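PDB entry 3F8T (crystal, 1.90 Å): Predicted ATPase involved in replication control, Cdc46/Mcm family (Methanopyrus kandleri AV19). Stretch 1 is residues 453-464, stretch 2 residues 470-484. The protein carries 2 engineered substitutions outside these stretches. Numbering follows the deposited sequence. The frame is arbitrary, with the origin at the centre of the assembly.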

# COMPACT_ATOMS: atom_id res chain seq x y z
N GLU A 453 -5.65 22.88 -5.51
CA GLU A 453 -5.14 21.67 -4.87
C GLU A 453 -4.85 20.55 -5.88
O GLU A 453 -3.80 19.90 -5.81
CB GLU A 453 -6.10 21.23 -3.75
CG GLU A 453 -6.07 22.21 -2.56
CD GLU A 453 -7.35 22.27 -1.73
OE1 GLU A 453 -8.20 21.36 -1.84
OE2 GLU A 453 -7.50 23.24 -0.94
N SER A 454 -5.76 20.34 -6.84
CA SER A 454 -5.57 19.27 -7.84
C SER A 454 -4.37 19.53 -8.74
O SER A 454 -3.56 18.61 -9.01
CB SER A 454 -6.83 19.08 -8.69
OG SER A 454 -7.91 18.70 -7.85
N VAL A 455 -4.23 20.77 -9.20
CA VAL A 455 -3.07 21.11 -10.03
C VAL A 455 -1.77 20.83 -9.25
O VAL A 455 -0.84 20.23 -9.79
CB VAL A 455 -3.11 22.57 -10.53
CG1 VAL A 455 -1.80 22.95 -11.22
CG2 VAL A 455 -4.27 22.72 -11.49
N GLU A 456 -1.72 21.24 -7.99
CA GLU A 456 -0.52 21.02 -7.17
C GLU A 456 -0.21 19.53 -7.00
O GLU A 456 0.94 19.13 -7.15
CB GLU A 456 -0.62 21.74 -5.80
CG GLU A 456 0.53 21.38 -4.86
CD GLU A 456 1.05 22.54 -4.01
OE1 GLU A 456 0.57 23.68 -4.13
OE2 GLU A 456 1.96 22.28 -3.21
N ARG A 457 -1.23 18.73 -6.71
CA ARG A 457 -1.07 17.27 -6.61
C ARG A 457 -0.57 16.64 -7.89
O ARG A 457 0.32 15.79 -7.85
CB ARG A 457 -2.39 16.61 -6.23
CG ARG A 457 -2.79 16.83 -4.79
CD ARG A 457 -4.14 16.16 -4.50
NE ARG A 457 -4.73 16.73 -3.29
CZ ARG A 457 -5.90 17.37 -3.23
NH1 ARG A 457 -6.68 17.50 -4.30
NH2 ARG A 457 -6.31 17.86 -2.07
N LEU A 458 -1.16 17.05 -9.01
CA LEU A 458 -0.75 16.51 -10.31
C LEU A 458 0.68 16.91 -10.65
O LEU A 458 1.42 16.12 -11.27
CB LEU A 458 -1.69 16.97 -11.42
CG LEU A 458 -3.09 16.32 -11.45
CD1 LEU A 458 -4.08 17.27 -12.16
CD2 LEU A 458 -2.98 14.99 -12.20
N ALA A 459 1.06 18.14 -10.30
CA ALA A 459 2.44 18.60 -10.55
C ALA A 459 3.48 17.85 -9.70
O ALA A 459 4.56 17.53 -10.20
CB ALA A 459 2.55 20.10 -10.33
N LYS A 460 3.15 17.60 -8.44
CA LYS A 460 4.00 16.77 -7.57
C LYS A 460 4.13 15.35 -8.15
O LYS A 460 5.23 14.79 -8.19
CB LYS A 460 3.42 16.72 -6.15
CG LYS A 460 3.52 18.07 -5.36
CD LYS A 460 2.89 17.92 -3.96
CE LYS A 460 3.19 19.13 -3.05
NZ LYS A 460 2.30 19.07 -1.82
N ALA A 461 3.02 14.78 -8.61
CA ALA A 461 3.05 13.46 -9.24
C ALA A 461 3.97 13.43 -10.45
O ALA A 461 4.77 12.48 -10.62
CB ALA A 461 1.64 12.99 -9.61
N HIS A 462 3.91 14.47 -11.29
CA HIS A 462 4.78 14.52 -12.45
C HIS A 462 6.26 14.67 -12.03
O HIS A 462 7.15 14.09 -12.66
CB HIS A 462 4.37 15.59 -13.45
CG HIS A 462 5.19 15.56 -14.71
ND1 HIS A 462 5.08 14.53 -15.62
CD2 HIS A 462 6.16 16.38 -15.16
CE1 HIS A 462 5.94 14.74 -16.61
NE2 HIS A 462 6.60 15.85 -16.36
N ALA A 463 6.52 15.43 -10.96
CA ALA A 463 7.90 15.54 -10.46
C ALA A 463 8.41 14.18 -9.97
O ALA A 463 9.55 13.80 -10.24
CB ALA A 463 8.00 16.62 -9.37
N ARG A 464 7.56 13.41 -9.29
CA ARG A 464 7.94 12.03 -8.92
C ARG A 464 8.29 11.18 -10.15
O ARG A 464 9.24 10.38 -10.14
CB ARG A 464 6.84 11.34 -8.09
CG ARG A 464 6.63 12.01 -6.73
CD ARG A 464 5.78 11.20 -5.74
NE ARG A 464 4.40 11.58 -5.95
CZ ARG A 464 3.73 12.45 -5.24
NH1 ARG A 464 4.25 13.05 -4.17
NH2 ARG A 464 2.49 12.70 -5.58
N ASP A 470 11.95 18.35 -6.73
CA ASP A 470 11.60 19.73 -7.05
C ASP A 470 10.47 19.79 -8.08
O ASP A 470 10.62 19.33 -9.21
CB ASP A 470 12.84 20.48 -7.54
CG ASP A 470 13.94 20.53 -6.50
OD1 ASP A 470 13.64 20.65 -5.30
OD2 ASP A 470 15.12 20.42 -6.89
N VAL A 471 9.33 20.34 -7.67
CA VAL A 471 8.25 20.61 -8.62
C VAL A 471 8.60 21.89 -9.38
O VAL A 471 8.80 22.94 -8.77
CB VAL A 471 6.89 20.76 -7.92
CG1 VAL A 471 5.78 20.87 -8.95
CG2 VAL A 471 6.66 19.60 -6.96
N GLU A 472 8.66 21.79 -10.71
CA GLU A 472 9.10 22.90 -11.58
C GLU A 472 7.93 23.46 -12.38
O GLU A 472 6.88 22.82 -12.46
CB GLU A 472 10.19 22.41 -12.54
CG GLU A 472 11.33 21.65 -11.86
CD GLU A 472 12.49 22.55 -11.46
OE1 GLU A 472 12.31 23.79 -11.45
OE2 GLU A 472 13.59 22.01 -11.17
N PRO A 473 8.09 24.67 -12.98
CA PRO A 473 7.00 25.23 -13.81
C PRO A 473 6.46 24.28 -14.88
O PRO A 473 5.24 24.26 -15.17
CB PRO A 473 7.65 26.47 -14.44
CG PRO A 473 8.61 26.94 -13.40
CD PRO A 473 9.22 25.62 -12.89
N GLU A 474 7.35 23.50 -15.47
CA GLU A 474 6.98 22.50 -16.46
C GLU A 474 5.99 21.45 -15.92
O GLU A 474 5.08 21.02 -16.65
CB GLU A 474 8.24 21.83 -16.99
CG GLU A 474 9.09 22.73 -17.93
CD GLU A 474 9.68 23.97 -17.25
OE1 GLU A 474 10.05 23.92 -16.05
OE2 GLU A 474 9.76 25.02 -17.95
N ASP A 475 6.15 21.06 -14.65
CA ASP A 475 5.23 20.12 -13.97
C ASP A 475 3.87 20.78 -13.74
O ASP A 475 2.84 20.11 -13.81
CB ASP A 475 5.79 19.64 -12.62
CG ASP A 475 7.17 19.00 -12.73
OD1 ASP A 475 7.41 18.20 -13.67
OD2 ASP A 475 8.03 19.28 -11.87
N VAL A 476 3.89 22.07 -13.40
CA VAL A 476 2.67 22.83 -13.16
C VAL A 476 1.88 22.94 -14.46
O VAL A 476 0.67 22.76 -14.45
CB VAL A 476 2.95 24.22 -12.56
CG1 VAL A 476 1.65 25.03 -12.49
CG2 VAL A 476 3.54 24.07 -11.14
N ASP A 477 2.59 23.18 -15.56
CA ASP A 477 1.98 23.35 -16.86
C ASP A 477 1.24 22.09 -17.31
O ASP A 477 0.13 22.16 -17.86
CB ASP A 477 3.04 23.74 -17.90
CG ASP A 477 3.46 25.20 -17.78
OD1 ASP A 477 2.86 25.95 -16.97
OD2 ASP A 477 4.38 25.61 -18.51
N ILE A 478 1.88 20.94 -17.10
CA ILE A 478 1.27 19.66 -17.46
C ILE A 478 0.02 19.39 -16.63
O ILE A 478 -1.03 19.01 -17.16
CB ILE A 478 2.29 18.52 -17.28
CG1 ILE A 478 3.33 18.55 -18.39
CG2 ILE A 478 1.57 17.14 -17.22
CD1 ILE A 478 4.56 17.69 -18.07
N ALA A 479 0.14 19.58 -15.32
CA ALA A 479 -0.97 19.47 -14.37
C ALA A 479 -2.17 20.39 -14.74
O ALA A 479 -3.32 19.95 -14.80
CB ALA A 479 -0.47 19.79 -12.98
N ALA A 480 -1.87 21.66 -15.01
CA ALA A 480 -2.90 22.65 -15.33
C ALA A 480 -3.64 22.31 -16.62
O ALA A 480 -4.85 22.49 -16.69
CB ALA A 480 -2.28 24.04 -15.44
N GLU A 481 -2.91 21.82 -17.62
CA GLU A 481 -3.54 21.40 -18.89
C GLU A 481 -4.56 20.29 -18.65
O GLU A 481 -5.63 20.28 -19.25
CB GLU A 481 -2.47 20.93 -19.88
CG GLU A 481 -2.97 20.77 -21.33
CD GLU A 481 -3.52 19.38 -21.65
OE1 GLU A 481 -2.99 18.36 -21.13
OE2 GLU A 481 -4.49 19.31 -22.44
N LEU A 482 -4.25 19.36 -17.75
CA LEU A 482 -5.20 18.28 -17.43
C LEU A 482 -6.42 18.75 -16.67
O LEU A 482 -7.52 18.30 -16.96
CB LEU A 482 -4.51 17.15 -16.65
CG LEU A 482 -3.42 16.40 -17.41
CD1 LEU A 482 -2.68 15.46 -16.45
CD2 LEU A 482 -3.94 15.63 -18.63
N VAL A 483 -6.23 19.65 -15.71
CA VAL A 483 -7.36 20.19 -14.96
C VAL A 483 -8.24 21.00 -15.91
O VAL A 483 -9.47 20.82 -15.93
CB VAL A 483 -6.93 21.01 -13.69
CG1 VAL A 483 -8.14 21.70 -13.04
CG2 VAL A 483 -6.26 20.10 -12.67
N ASP A 484 -7.62 21.86 -16.72
CA ASP A 484 -8.34 22.63 -17.74
C ASP A 484 -9.13 21.76 -18.72
O ASP A 484 -10.29 22.07 -19.06
CB ASP A 484 -7.38 23.52 -18.52
CG ASP A 484 -6.96 24.75 -17.74
OD1 ASP A 484 -7.68 25.15 -16.80
OD2 ASP A 484 -5.90 25.30 -18.05

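The two helices approach closely, with alanines at the crossing: their axes come within 7.8 Å, at 128° between their N-to-C directions, and no hydrogen bond joins the stretches. At the crossing, Ala 459 CA lies 4.7 Å from Asp 475 CA, and Leu 458 CA lies 5.0 Å from Ala 479 CA. The methyl of Ala 479 points toward the first helix and packs against its backbone as well as its side chains: Ala 479 CB is 3.2 Å from Val 455 O, 3.5 Å from Ala 459 N and 3.4 Å from Leu 458 CB. Val 455 O still accepts the helical hydrogen bond from Ala 459 N (2.9 Å), so this close packing leaves the helix intact.

Val 455 is a knob in a hole formed by Val 476, Ala 479, Ala 480 and Val 483; its two methyls reach different walls, with CG1 3.9 Å from Ala 479 CB and CG2 3.5 Å from Val 483 CG2. Leu 458 extends this apolar patch, its CD1 lying 3.6 Å from Val 483 CG2.

Toward the start of the second helix, Val 471 packs on the same surface before that helix begins. Val 471 CG1 lies 3.6 Å from Ala 459 CB, while Val 471 CG2 lies 3.8 Å from Lys 460 CG, engaging the aliphatic part of a lysine whose CA-to-CB bond points away. The terminal amine of Lys 460 instead forms a salt bridge within its own helix, NZ to Glu 456 OE2 at 3.5 Å.

Asp 475 combines packing with local bonding: its CB is 3.4 Å from Ala 459 O, and its OD2 accepts a nearly linear hydrogen bond from Glu 472 N (2.8 Å, 175°), tying the N-cap residue to the first turn. Ile 478 covers one face of the His 462 ring in a CH-pi contact, with CD1 3.5 Å from the ring centroid.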